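PDB 3EZY: Myo-inositol 2-dehydrogenase from Thermotoga maritima, which catalyses the NAD(+)-dependent oxidation of myo-inositol to scyllo-inosose and so probably serves in a myo-inositol degradation pathway. Local coordinates for residues A[8-13]-A[30-35]; A[14-19]-A[280-285]; A[86-91]-A[114-119]; A[95-100]-A[118-123]; A[190-195]-A[213-218]. All blocks are in the same frame, centred on the assembly; numbering follows the deposited sequence.

Interaction 1. Residues A[8-13]-A[30-35]; sequences IGLGRI and YAISDV
Leu10 and Asp34 meet where the first beta-alpha-beta unit of the Rossmann fold turns from strand 3-8 into helix 12-20, at a glycine-rich turn where Gly9, Gly11 and, in the first turn of the helix, Gly14 fit the GxGxxG pattern of dinucleotide-binding folds. The Asp34 side chain reaches from the end of strand 27-33, its CG anti to the backbone N (chi1 -171°), and OD2 takes the N-H of Leu10 at 2.8 Å. The donor comes to the anti side of that oxygen, 19° out of the carboxylate plane. The two side chains slant across each other, Leu10 CD1 lying 3.9 Å from Asp34 CB. Against Ile32, Leu10 stands at about a right angle and meets it methyl to methyl, CD1 to CD1 at 4.0 Å; Met43 of helix 37-47 touches both residues. The other carboxylate oxygen, OD1, forms a salt bridge with Arg36, which probably favours the charged form. An alanine in place of Asp34 would probably leave the Leu10 N-H without its acceptor and Arg36 without its mate, letting the glycine-rich turn shift. Alongside, the parallel strands pair Ile8 with Ser33, and Gly9 N donates to Ser33 O at 2.8 Å, nearly straight at 168°.

Interaction 2. Residues A[14-19]-A[280-285]; sequences GTIHAE and RYRDSY
Ile16, Arg282 and Tyr285 carry this crossing of two helices, in which helix 12-20 of the Rossmann fold's first beta-alpha-beta unit lies against helix 277-298 from far along the chain. The segment axes approach to 10.3 Å and cross at -54°. Ile16 points at the other helix: its CG2 sits 3.9 Å from Tyr285 CB and 3.5 Å from Arg282 NH1, while CG1 lies over one face of the guanidinium. Arg282 starts with CG anti to the backbone N (chi1 158°), and bends at chi2 and chi3 fold its chain. At the guanidinium edge, near its plane, Glu19 OE1 makes a salt bridge to NH2 at 3.6 Å. Both charges have second partners, since Arg282 NH1 bonds Asn20 OD1 and Glu19 OE2 pairs with Lys46. The Tyr285 ring also meets the imidazole of His17, the planes 81° apart and His17 CE1 3.7 Å from Tyr285 CD1. Both nitrogens of that imidazole are engaged, NE2 with Glu94 OE1 and ND1 with a water, which should hold the ring's rotation. The water lies 2.8 Å from His17 ND1 and donates a weak bond to Tyr285 O at 2.9 Å.

Interaction 3. Residues A[86-91]-A[114-119]; sequences KAKKHV and ADVILF
Val91 and Leu118 pair in parallel register where strands 90-94 and 118-121, joined by helix 101-114 as a beta-alpha-beta crossover, run side by side at one edge of the Rossmann sheet. This is the tight part. Val91 N donates to Ile117 O at 2.9 Å. The side chains of Val91 and Leu118 lie alongside, pointing the same way, with CG1 of Val91 4.0 Å from CD1 of Leu118; Val81 and Thr111 of the flanking helices touch both. Toward the solvent, Val116 CG1 still packs on Lys88 C at 3.6 Å, but there the strands give way to the Schellman turns of the exposed Lys88 and Asp115. His90 bridges the two regimes. Its CG is anti to the carbonyl carbon (chi1 -66°), and its side chain touches Val296 of helix 277-298. Ile117 N donates to His90 ND1 at 3.1 Å, 3° out of the ring plane and nearly straight at 168°, while Ile117 CG1 lies 3.7 Å from the same ND1. An alanine here would probably leave the Ile117 N-H without its acceptor and open a gap on the ring's side of Ile117. Farther along, Val91 bonds on the other side of Leu118 too, Phe119 N donating to Val91 O at 2.9 Å.

Interaction 4. Residues A[95-100]-A[118-123]; sequences KPLSLN and LFTGFN
Lys95 belongs to the Glu-Lys-Pro motif of Gfo/Idh/MocA dehydrogenases, as in relatives probably lining the active site, and its loop packs on strand 118-121 at the edge of the Rossmann sheet. Leu97 points at the strand with CG anti to the carbonyl carbon (chi1 -80°), and crosses Thr120 at about a right angle. Leu97 CG and both its methyls gather round the hydroxyl, CD1 lying 3.8 Å from Thr120 OG1. Leu97 CD2 lies farther, 4.4 Å, from Leu118 CD1. Lys95, just before a cis peptide to Pro96, lays CB 3.7 Å from Gly121 O and CG 4.3 Å from Phe122 CE1. Thr120 CG2 sits 3.6 Å above one face of the Phe122 ring, offset toward its rim. No hydrogen bond joins loop and strand; the contact rests on packing. Polar ends are satisfied beyond it: Thr120 OG1 bonds Ser305 O, and Lys95 NZ is held by Asp172. The buried hydroxyl can therefore sit among leucine carbons, while the lysine side chain packs here through its carbons.

Interaction 5. Residues A[190-195]-A[213-218]; sequences EEVFAD and AVVVLR
Val192 packs on two residues of strand 212-219: its CG1 meets Val215 CG1 at 3.7 Å, and its CG2 lies 3.9 Å from Leu217 CD2, the valine and leucine side by side and pointing the same way. Next along this face, Ala194 CB touches Val215 CG2 at 3.8 Å. Backbone bonds fix the register, with Phe193 and Val216 exchanging a pair, Val216 N to Phe193 O at 2.7 Å. These are neighbouring antiparallel strands of the large mixed sheet in the C-terminal domain of the Gfo/Idh/MocA family. A classic beta bulge marks one end: Glu190 N reaches Arg218 O at 2.7 Å, while Glu191 N adds a weak bond at 3.4 Å to the same Arg218 O. Further out, helices 306-325 and 174-185 back the Val192 face. The face of Phe193, Asp195 and Arg218 meets a second subunit, where the Phe193 ring stacks on its counterpart. Although Glu191 lies alongside Arg218, Arg218 NE forms its salt bridge with Asp195 OD2 of the second subunit, and Asp195 OD2 receives the reciprocal one from Arg218 NE of that subunit.

How the interactions relate
Interactions 1, 3 and 4 all belong to the parallel sheet of the nucleotide-binding fold, but at different places: 1 is buried at the glycine-rich turn, 3 runs out to solvent at its lysine end, and 4 continues from 3 along strand 118-121, sharing Leu118 and Phe119. Backbone bonds dominate 3 and 5, apolar packing 4, whereas 1 adds a carboxylate to the strand pairing. Interaction 2 packs helix 12-20, which begins in 1, on a helix far along the chain through an isoleucine, an ion pair and rings; it also touches 4, where Ser284 OG probably bonds Asn123 ND2. Interaction 5 stands apart, its centre about 36 Å from that of interaction 1, and of the five it alone meets another subunit.

Interaction 1. Residues A[8-13]-A[30-35]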
# COMPACT_ATOMS: atom_id res chain seq x y z
N ILE A 8 -17.45 -26.05 28.81
CA ILE A 8 -16.72 -26.17 30.05
C ILE A 8 -15.55 -25.18 30.09
O ILE A 8 -14.70 -25.16 29.18
CB ILE A 8 -16.14 -27.59 30.21
CG1 ILE A 8 -17.28 -28.61 30.18
CG2 ILE A 8 -15.35 -27.71 31.52
CD1 ILE A 8 -16.78 -30.04 30.14
N GLY A 9 -15.50 -24.36 31.13
CA GLY A 9 -14.40 -23.40 31.25
C GLY A 9 -14.86 -22.06 30.70
O GLY A 9 -15.10 -21.89 29.52
N LEU A 10 -15.00 -21.08 31.59
CA LEU A 10 -15.46 -19.78 31.15
C LEU A 10 -14.34 -18.75 31.31
O LEU A 10 -14.51 -17.72 31.94
CB LEU A 10 -16.68 -19.36 31.95
CG LEU A 10 -17.91 -20.24 31.80
CD1 LEU A 10 -18.95 -19.83 32.88
CD2 LEU A 10 -18.52 -20.20 30.40
N GLY A 11 -13.18 -19.11 30.76
CA GLY A 11 -12.06 -18.21 30.69
C GLY A 11 -12.29 -17.35 29.46
O GLY A 11 -13.38 -17.26 28.92
N ARG A 12 -11.22 -16.73 29.01
CA ARG A 12 -11.31 -15.79 27.94
C ARG A 12 -11.90 -16.47 26.72
O ARG A 12 -12.77 -15.92 26.05
CB ARG A 12 -9.90 -15.33 27.62
CG ARG A 12 -9.85 -14.29 26.56
CD ARG A 12 -8.44 -14.30 26.04
NE ARG A 12 -7.64 -13.22 26.57
CZ ARG A 12 -6.33 -13.14 26.40
NH1 ARG A 12 -5.66 -14.12 25.79
NH2 ARG A 12 -5.67 -12.10 26.89
N ILE A 13 -11.41 -17.66 26.39
CA ILE A 13 -11.87 -18.30 25.13
C ILE A 13 -13.22 -19.04 25.25
O ILE A 13 -14.06 -18.94 24.34
CB ILE A 13 -10.77 -19.22 24.54
CG1 ILE A 13 -9.57 -18.35 24.10
CG2 ILE A 13 -11.30 -20.03 23.33
CD1 ILE A 13 -8.36 -19.16 23.69
N TYR A 30 -26.81 -24.55 26.07
CA TYR A 30 -27.73 -25.18 27.01
C TYR A 30 -27.14 -25.23 28.40
O TYR A 30 -27.88 -25.13 29.39
CB TYR A 30 -28.10 -26.59 26.54
CG TYR A 30 -28.87 -27.39 27.57
CD1 TYR A 30 -30.24 -27.23 27.70
CD2 TYR A 30 -28.24 -28.29 28.40
CE1 TYR A 30 -30.96 -27.95 28.63
CE2 TYR A 30 -28.94 -29.01 29.34
CZ TYR A 30 -30.30 -28.84 29.44
OH TYR A 30 -31.03 -29.57 30.37
N ALA A 31 -25.83 -25.47 28.49
CA ALA A 31 -25.18 -25.63 29.80
C ALA A 31 -23.80 -25.01 29.83
O ALA A 31 -23.08 -25.01 28.84
CB ALA A 31 -25.08 -27.12 30.19
N ILE A 32 -23.43 -24.52 31.00
CA ILE A 32 -22.08 -24.04 31.21
C ILE A 32 -21.52 -24.66 32.48
O ILE A 32 -22.27 -25.09 33.37
CB ILE A 32 -22.02 -22.48 31.31
CG1 ILE A 32 -23.01 -21.94 32.38
CG2 ILE A 32 -22.22 -21.86 29.94
CD1 ILE A 32 -22.85 -20.46 32.67
N SER A 33 -20.20 -24.72 32.57
CA SER A 33 -19.57 -25.25 33.75
C SER A 33 -18.29 -24.47 33.95
O SER A 33 -17.61 -24.13 32.98
CB SER A 33 -19.26 -26.75 33.61
OG SER A 33 -18.48 -27.22 34.70
N ASP A 34 -17.98 -24.18 35.22
CA ASP A 34 -16.74 -23.53 35.55
C ASP A 34 -16.58 -23.79 37.04
O ASP A 34 -17.56 -23.91 37.76
CB ASP A 34 -16.81 -22.03 35.24
CG ASP A 34 -15.45 -21.33 35.37
OD1 ASP A 34 -15.11 -20.83 36.47
OD2 ASP A 34 -14.73 -21.21 34.37
N VAL A 35 -15.34 -23.86 37.50
CA VAL A 35 -15.13 -24.16 38.90
C VAL A 35 -15.23 -22.92 39.81
O VAL A 35 -15.26 -23.07 41.03
CB VAL A 35 -13.81 -24.94 39.14
CG1 VAL A 35 -13.99 -26.41 38.66
CG2 VAL A 35 -12.64 -24.24 38.45

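Interaction 2. Residues A[14-19]-A[280-285]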
# COMPACT_ATOMS: atom_id res chain seq x y z
N GLY A 14 -13.43 -19.77 26.34
CA GLY A 14 -14.74 -20.37 26.60
C GLY A 14 -15.85 -19.32 26.59
O GLY A 14 -16.94 -19.55 26.09
N THR A 15 -15.57 -18.14 27.16
CA THR A 15 -16.56 -17.06 27.14
C THR A 15 -16.93 -16.60 25.73
O THR A 15 -18.10 -16.44 25.40
CB THR A 15 -16.09 -15.87 28.00
OG1 THR A 15 -15.89 -16.32 29.35
CG2 THR A 15 -17.12 -14.72 27.95
N ILE A 16 -15.92 -16.39 24.88
CA ILE A 16 -16.14 -16.11 23.48
C ILE A 16 -17.05 -17.14 22.81
O ILE A 16 -18.01 -16.78 22.12
CB ILE A 16 -14.80 -15.95 22.73
CG1 ILE A 16 -14.12 -14.66 23.19
CG2 ILE A 16 -15.02 -15.94 21.18
CD1 ILE A 16 -12.63 -14.52 22.76
N HIS A 17 -16.74 -18.42 22.98
CA HIS A 17 -17.57 -19.49 22.33
C HIS A 17 -19.04 -19.42 22.83
O HIS A 17 -20.00 -19.48 22.04
CB HIS A 17 -16.98 -20.88 22.62
CG HIS A 17 -15.71 -21.16 21.88
ND1 HIS A 17 -15.59 -21.02 20.51
CD2 HIS A 17 -14.51 -21.64 22.32
CE1 HIS A 17 -14.37 -21.39 20.14
NE2 HIS A 17 -13.70 -21.77 21.22
N ALA A 18 -19.20 -19.28 24.15
CA ALA A 18 -20.54 -19.26 24.78
C ALA A 18 -21.37 -18.09 24.24
O ALA A 18 -22.55 -18.25 23.97
CB ALA A 18 -20.41 -19.13 26.30
N GLU A 19 -20.74 -16.92 24.13
CA GLU A 19 -21.40 -15.73 23.57
C GLU A 19 -21.70 -15.89 22.08
O GLU A 19 -22.79 -15.50 21.64
CB GLU A 19 -20.60 -14.45 23.88
CG GLU A 19 -20.77 -14.05 25.39
CD GLU A 19 -19.78 -13.01 25.87
OE1 GLU A 19 -18.97 -12.50 25.05
OE2 GLU A 19 -19.79 -12.71 27.11
N ARG A 280 -9.07 -9.02 17.43
CA ARG A 280 -8.25 -9.87 16.55
C ARG A 280 -8.92 -11.20 16.18
O ARG A 280 -8.92 -11.62 15.00
CB ARG A 280 -6.85 -10.13 17.16
CG ARG A 280 -6.02 -11.19 16.41
CD ARG A 280 -5.60 -10.64 15.04
NE ARG A 280 -4.87 -11.58 14.19
CZ ARG A 280 -5.43 -12.58 13.50
NH1 ARG A 280 -6.74 -12.82 13.57
NH2 ARG A 280 -4.67 -13.39 12.75
N TYR A 281 -9.47 -11.89 17.18
CA TYR A 281 -9.77 -13.31 17.02
C TYR A 281 -11.23 -13.70 16.93
O TYR A 281 -11.56 -14.87 16.62
CB TYR A 281 -9.13 -14.11 18.17
CG TYR A 281 -7.61 -14.29 18.11
CD1 TYR A 281 -6.81 -13.88 19.16
CD2 TYR A 281 -6.99 -14.90 17.00
CE1 TYR A 281 -5.44 -14.08 19.14
CE2 TYR A 281 -5.63 -15.10 16.96
CZ TYR A 281 -4.86 -14.69 18.04
OH TYR A 281 -3.50 -14.86 18.03
N ARG A 282 -12.11 -12.77 17.25
CA ARG A 282 -13.51 -13.14 17.42
C ARG A 282 -14.14 -13.79 16.18
O ARG A 282 -14.89 -14.79 16.31
CB ARG A 282 -14.33 -11.90 17.83
CG ARG A 282 -15.82 -11.98 17.53
CD ARG A 282 -16.58 -12.67 18.62
NE ARG A 282 -16.80 -11.83 19.81
CZ ARG A 282 -17.30 -12.28 20.97
NH1 ARG A 282 -17.65 -13.56 21.12
NH2 ARG A 282 -17.46 -11.45 22.00
N ASP A 283 -13.86 -13.25 14.99
CA ASP A 283 -14.45 -13.83 13.79
C ASP A 283 -13.93 -15.22 13.48
O ASP A 283 -14.68 -16.06 13.00
CB ASP A 283 -14.25 -12.95 12.55
CG ASP A 283 -14.93 -13.54 11.32
OD1 ASP A 283 -16.16 -13.82 11.39
OD2 ASP A 283 -14.23 -13.75 10.28
N SER A 284 -12.64 -15.47 13.74
CA SER A 284 -12.08 -16.83 13.51
C SER A 284 -12.69 -17.83 14.48
O SER A 284 -12.99 -18.96 14.12
CB SER A 284 -10.54 -16.84 13.63
OG SER A 284 -10.11 -16.67 14.97
N TYR A 285 -12.93 -17.43 15.73
CA TYR A 285 -13.64 -18.35 16.63
C TYR A 285 -15.08 -18.61 16.21
O TYR A 285 -15.59 -19.75 16.29
CB TYR A 285 -13.60 -17.83 18.08
CG TYR A 285 -12.26 -17.97 18.74
CD1 TYR A 285 -11.66 -19.22 18.90
CD2 TYR A 285 -11.61 -16.85 19.25
CE1 TYR A 285 -10.42 -19.35 19.53
CE2 TYR A 285 -10.38 -16.97 19.89
CZ TYR A 285 -9.80 -18.23 20.04
OH TYR A 285 -8.58 -18.32 20.64
O HOH W 1 -16.89 -19.24 18.80

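Interaction 3. Residues A[86-91]-A[114-119]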
# COMPACT_ATOMS: atom_id res chain seq x y z
N LYS A 86 -16.79 -41.58 26.62
CA LYS A 86 -17.50 -42.58 27.43
C LYS A 86 -18.97 -42.21 27.54
O LYS A 86 -19.82 -43.09 27.63
CB LYS A 86 -16.85 -42.71 28.81
CG LYS A 86 -15.35 -43.07 28.76
CD LYS A 86 -15.13 -44.51 28.25
CE LYS A 86 -13.71 -45.03 28.50
NZ LYS A 86 -13.11 -44.50 29.77
N ALA A 87 -19.28 -40.91 27.49
CA ALA A 87 -20.67 -40.49 27.50
C ALA A 87 -21.30 -40.42 26.11
O ALA A 87 -22.44 -40.03 25.98
CB ALA A 87 -20.84 -39.17 28.22
N LYS A 88 -20.52 -40.76 25.08
CA LYS A 88 -20.94 -40.69 23.68
C LYS A 88 -21.39 -39.29 23.27
O LYS A 88 -22.42 -39.10 22.59
CB LYS A 88 -22.02 -41.74 23.34
CG LYS A 88 -22.36 -41.88 21.84
CD LYS A 88 -23.22 -43.14 21.58
CE LYS A 88 -23.75 -43.24 20.13
NZ LYS A 88 -24.95 -42.36 19.85
N LYS A 89 -20.57 -38.29 23.65
CA LYS A 89 -20.81 -36.87 23.27
C LYS A 89 -19.73 -36.35 22.32
O LYS A 89 -18.55 -36.44 22.64
CB LYS A 89 -20.78 -35.97 24.53
CG LYS A 89 -21.83 -36.34 25.61
CD LYS A 89 -23.22 -36.56 24.96
CE LYS A 89 -24.24 -37.04 25.99
NZ LYS A 89 -24.40 -36.06 27.11
N HIS A 90 -20.13 -35.73 21.21
CA HIS A 90 -19.18 -35.10 20.29
C HIS A 90 -18.39 -34.01 20.99
O HIS A 90 -18.94 -33.28 21.81
CB HIS A 90 -19.93 -34.52 19.11
CG HIS A 90 -20.60 -35.56 18.28
ND1 HIS A 90 -19.89 -36.57 17.65
CD2 HIS A 90 -21.90 -35.77 17.98
CE1 HIS A 90 -20.73 -37.34 16.98
NE2 HIS A 90 -21.96 -36.87 17.16
N VAL A 91 -17.08 -33.91 20.73
CA VAL A 91 -16.26 -33.04 21.57
C VAL A 91 -15.33 -32.12 20.77
O VAL A 91 -14.62 -32.56 19.83
CB VAL A 91 -15.48 -33.84 22.71
CG1 VAL A 91 -14.67 -34.97 22.18
CG2 VAL A 91 -14.57 -32.90 23.52
N ALA A 114 -15.59 -44.66 20.76
CA ALA A 114 -16.98 -44.24 20.99
C ALA A 114 -17.68 -43.76 19.71
O ALA A 114 -18.87 -43.50 19.70
CB ALA A 114 -17.06 -43.13 22.08
N ASP A 115 -16.93 -43.62 18.63
CA ASP A 115 -17.47 -43.11 17.39
C ASP A 115 -18.02 -41.69 17.54
O ASP A 115 -19.10 -41.40 17.01
CB ASP A 115 -18.58 -44.01 16.85
CG ASP A 115 -18.89 -43.73 15.38
OD1 ASP A 115 -17.91 -43.55 14.62
OD2 ASP A 115 -20.08 -43.70 14.99
N VAL A 116 -17.32 -40.81 18.28
CA VAL A 116 -17.75 -39.39 18.34
C VAL A 116 -16.61 -38.54 17.79
O VAL A 116 -15.46 -38.96 17.85
CB VAL A 116 -18.02 -38.91 19.78
CG1 VAL A 116 -19.20 -39.70 20.42
CG2 VAL A 116 -16.77 -39.04 20.60
N ILE A 117 -16.95 -37.35 17.28
CA ILE A 117 -16.00 -36.36 16.76
C ILE A 117 -15.08 -35.85 17.85
O ILE A 117 -15.51 -35.55 18.96
CB ILE A 117 -16.80 -35.15 16.19
CG1 ILE A 117 -17.56 -35.58 14.95
CG2 ILE A 117 -15.93 -33.99 15.84
CD1 ILE A 117 -18.54 -34.49 14.51
N LEU A 118 -13.80 -35.75 17.51
CA LEU A 118 -12.81 -34.99 18.27
C LEU A 118 -12.28 -33.87 17.36
O LEU A 118 -11.60 -34.14 16.37
CB LEU A 118 -11.65 -35.87 18.76
CG LEU A 118 -10.50 -35.11 19.47
CD1 LEU A 118 -11.04 -34.19 20.58
CD2 LEU A 118 -9.45 -36.09 20.04
N PHE A 119 -12.62 -32.63 17.67
CA PHE A 119 -12.26 -31.46 16.85
C PHE A 119 -11.25 -30.64 17.66
O PHE A 119 -11.51 -30.30 18.80
CB PHE A 119 -13.53 -30.61 16.63
CG PHE A 119 -13.40 -29.48 15.61
CD1 PHE A 119 -14.15 -29.51 14.44
CD2 PHE A 119 -12.54 -28.41 15.83
CE1 PHE A 119 -14.08 -28.49 13.49
CE2 PHE A 119 -12.44 -27.38 14.88
CZ PHE A 119 -13.22 -27.44 13.71

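Interaction 4. Residues A[95-100]-A[118-123]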
# COMPACT_ATOMS: atom_id res chain seq x y z
N LYS A 95 -7.13 -25.59 21.93
CA LYS A 95 -5.70 -25.74 21.89
C LYS A 95 -5.13 -25.55 23.29
O LYS A 95 -5.62 -24.69 24.04
CB LYS A 95 -5.10 -24.65 20.96
CG LYS A 95 -3.60 -24.30 21.24
CD LYS A 95 -3.39 -23.26 22.36
CE LYS A 95 -1.96 -22.74 22.37
NZ LYS A 95 -1.54 -22.21 23.70
N PRO A 96 -4.09 -26.34 23.67
CA PRO A 96 -3.64 -27.54 22.98
C PRO A 96 -4.40 -28.72 23.57
O PRO A 96 -4.84 -28.64 24.72
CB PRO A 96 -2.19 -27.64 23.41
CG PRO A 96 -2.24 -27.20 24.81
CD PRO A 96 -3.22 -26.01 24.80
N LEU A 97 -4.56 -29.78 22.79
CA LEU A 97 -5.20 -31.00 23.27
C LEU A 97 -4.61 -31.41 24.60
O LEU A 97 -5.32 -31.55 25.59
CB LEU A 97 -4.96 -32.12 22.26
CG LEU A 97 -5.85 -32.13 21.03
CD1 LEU A 97 -5.62 -33.45 20.30
CD2 LEU A 97 -7.31 -31.97 21.45
N SER A 98 -3.31 -31.64 24.62
CA SER A 98 -2.57 -31.89 25.84
C SER A 98 -1.10 -31.64 25.52
O SER A 98 -0.70 -31.60 24.35
CB SER A 98 -2.75 -33.36 26.31
OG SER A 98 -2.00 -33.55 27.50
N LEU A 99 -0.28 -31.44 26.55
CA LEU A 99 1.15 -31.36 26.34
C LEU A 99 1.79 -32.73 26.45
O LEU A 99 2.98 -32.84 26.29
CB LEU A 99 1.82 -30.41 27.33
CG LEU A 99 1.15 -29.03 27.36
CD1 LEU A 99 1.64 -28.12 28.51
CD2 LEU A 99 1.19 -28.36 26.02
N ASN A 100 0.98 -33.75 26.72
CA ASN A 100 1.50 -35.10 26.94
C ASN A 100 1.11 -36.02 25.80
O ASN A 100 -0.06 -36.34 25.60
CB ASN A 100 0.97 -35.63 28.26
CG ASN A 100 1.50 -37.00 28.59
OD1 ASN A 100 1.07 -38.00 28.02
ND2 ASN A 100 2.48 -37.05 29.49
N LEU A 118 -13.80 -35.75 17.51
CA LEU A 118 -12.81 -34.99 18.27
C LEU A 118 -12.28 -33.87 17.36
O LEU A 118 -11.60 -34.14 16.37
CB LEU A 118 -11.65 -35.87 18.76
CG LEU A 118 -10.50 -35.11 19.47
CD1 LEU A 118 -11.04 -34.19 20.58
CD2 LEU A 118 -9.45 -36.09 20.04
N PHE A 119 -12.62 -32.63 17.67
CA PHE A 119 -12.26 -31.46 16.85
C PHE A 119 -11.25 -30.64 17.66
O PHE A 119 -11.51 -30.30 18.80
CB PHE A 119 -13.53 -30.61 16.63
CG PHE A 119 -13.40 -29.48 15.61
CD1 PHE A 119 -14.15 -29.51 14.44
CD2 PHE A 119 -12.54 -28.41 15.83
CE1 PHE A 119 -14.08 -28.49 13.49
CE2 PHE A 119 -12.44 -27.38 14.88
CZ PHE A 119 -13.22 -27.44 13.71
N THR A 120 -10.09 -30.35 17.08
CA THR A 120 -9.05 -29.63 17.76
C THR A 120 -9.19 -28.16 17.44
O THR A 120 -9.37 -27.79 16.28
CB THR A 120 -7.66 -30.07 17.28
OG1 THR A 120 -7.45 -31.44 17.65
CG2 THR A 120 -6.54 -29.23 17.96
N GLY A 121 -9.11 -27.31 18.47
CA GLY A 121 -9.41 -25.90 18.31
C GLY A 121 -8.26 -25.07 17.73
O GLY A 121 -7.77 -24.15 18.41
N PHE A 122 -7.82 -25.38 16.50
CA PHE A 122 -6.87 -24.49 15.80
C PHE A 122 -7.64 -23.40 15.06
O PHE A 122 -7.96 -23.54 13.88
CB PHE A 122 -5.94 -25.28 14.88
CG PHE A 122 -4.90 -26.06 15.64
CD1 PHE A 122 -4.16 -25.44 16.66
CD2 PHE A 122 -4.63 -27.38 15.33
CE1 PHE A 122 -3.19 -26.14 17.35
CE2 PHE A 122 -3.63 -28.08 15.98
CZ PHE A 122 -2.93 -27.48 17.02
N ASN A 123 -8.03 -22.36 15.78
CA ASN A 123 -8.92 -21.34 15.23
C ASN A 123 -8.34 -20.55 14.05
O ASN A 123 -9.08 -20.04 13.24
CB ASN A 123 -9.38 -20.35 16.32
CG ASN A 123 -8.21 -19.59 16.94
OD1 ASN A 123 -7.35 -20.19 17.59
ND2 ASN A 123 -8.16 -18.26 16.73

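Interaction 5. Residues A[190-195]-A[213-218]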
# COMPACT_ATOMS: atom_id res chain seq x y z
N GLU A 190 9.22 -33.09 7.78
CA GLU A 190 10.01 -34.26 8.10
C GLU A 190 11.10 -33.95 9.09
O GLU A 190 11.51 -34.82 9.84
CB GLU A 190 10.63 -34.80 6.83
CG GLU A 190 9.66 -34.75 5.67
CD GLU A 190 9.08 -36.10 5.32
OE1 GLU A 190 8.16 -36.59 6.02
OE2 GLU A 190 9.56 -36.66 4.32
N GLU A 191 11.56 -32.69 9.08
CA GLU A 191 12.68 -32.27 9.90
C GLU A 191 12.54 -30.81 10.37
O GLU A 191 12.01 -29.97 9.65
CB GLU A 191 13.93 -32.43 9.03
CG GLU A 191 15.23 -32.46 9.75
CD GLU A 191 16.28 -33.18 8.91
OE1 GLU A 191 17.24 -33.71 9.50
OE2 GLU A 191 16.12 -33.23 7.66
N VAL A 192 13.06 -30.51 11.55
CA VAL A 192 12.93 -29.19 12.11
C VAL A 192 14.26 -28.74 12.73
O VAL A 192 14.98 -29.55 13.31
CB VAL A 192 11.84 -29.22 13.20
CG1 VAL A 192 11.88 -28.03 14.07
CG2 VAL A 192 10.45 -29.39 12.57
N PHE A 193 14.57 -27.46 12.62
CA PHE A 193 15.65 -26.86 13.40
C PHE A 193 15.14 -25.61 14.10
O PHE A 193 14.46 -24.79 13.47
CB PHE A 193 16.80 -26.42 12.50
CG PHE A 193 17.83 -25.60 13.23
CD1 PHE A 193 18.83 -26.22 13.92
CD2 PHE A 193 17.75 -24.21 13.26
CE1 PHE A 193 19.76 -25.50 14.61
CE2 PHE A 193 18.68 -23.46 13.94
CZ PHE A 193 19.69 -24.10 14.64
N ALA A 194 15.47 -25.43 15.37
CA ALA A 194 14.94 -24.31 16.10
C ALA A 194 16.02 -23.62 16.89
O ALA A 194 16.93 -24.28 17.39
CB ALA A 194 13.78 -24.79 17.05
N ASP A 195 15.96 -22.29 16.98
CA ASP A 195 16.76 -21.58 17.99
C ASP A 195 15.87 -20.55 18.70
O ASP A 195 14.79 -20.22 18.20
CB ASP A 195 18.03 -20.95 17.41
CG ASP A 195 19.14 -20.73 18.47
OD1 ASP A 195 18.90 -20.83 19.72
OD2 ASP A 195 20.24 -20.37 18.07
N ALA A 213 11.94 -16.72 18.91
CA ALA A 213 12.45 -17.95 18.33
C ALA A 213 12.27 -17.98 16.83
O ALA A 213 11.42 -17.27 16.26
CB ALA A 213 11.78 -19.13 18.95
N VAL A 214 13.08 -18.82 16.19
CA VAL A 214 13.03 -19.08 14.77
C VAL A 214 13.01 -20.61 14.62
O VAL A 214 13.71 -21.31 15.37
CB VAL A 214 14.28 -18.49 14.07
CG1 VAL A 214 14.39 -19.04 12.65
CG2 VAL A 214 14.24 -16.99 14.05
N VAL A 215 12.20 -21.13 13.68
CA VAL A 215 12.11 -22.56 13.43
C VAL A 215 12.13 -22.82 11.92
O VAL A 215 11.34 -22.24 11.17
CB VAL A 215 10.80 -23.16 14.01
CG1 VAL A 215 10.66 -24.62 13.57
CG2 VAL A 215 10.76 -23.07 15.53
N VAL A 216 13.05 -23.66 11.47
CA VAL A 216 13.13 -24.02 10.08
C VAL A 216 12.47 -25.37 9.90
O VAL A 216 12.69 -26.29 10.69
CB VAL A 216 14.60 -24.18 9.61
CG1 VAL A 216 14.65 -24.64 8.13
CG2 VAL A 216 15.35 -22.90 9.82
N LEU A 217 11.67 -25.50 8.83
CA LEU A 217 10.94 -26.72 8.52
C LEU A 217 11.42 -27.22 7.17
O LEU A 217 11.56 -26.45 6.23
CB LEU A 217 9.44 -26.43 8.39
CG LEU A 217 8.79 -25.58 9.48
CD1 LEU A 217 7.32 -25.28 9.08
CD2 LEU A 217 8.85 -26.32 10.82
N ARG A 218 11.69 -28.52 7.07
CA ARG A 218 11.86 -29.18 5.80
C ARG A 218 10.67 -30.11 5.56
O ARG A 218 10.40 -31.08 6.33
CB ARG A 218 13.18 -29.96 5.74
CG ARG A 218 13.20 -30.96 4.60
CD ARG A 218 14.54 -31.67 4.49
NE ARG A 218 15.59 -30.78 4.00
CZ ARG A 218 15.84 -30.57 2.71
NH1 ARG A 218 15.13 -31.18 1.77
NH2 ARG A 218 16.81 -29.73 2.37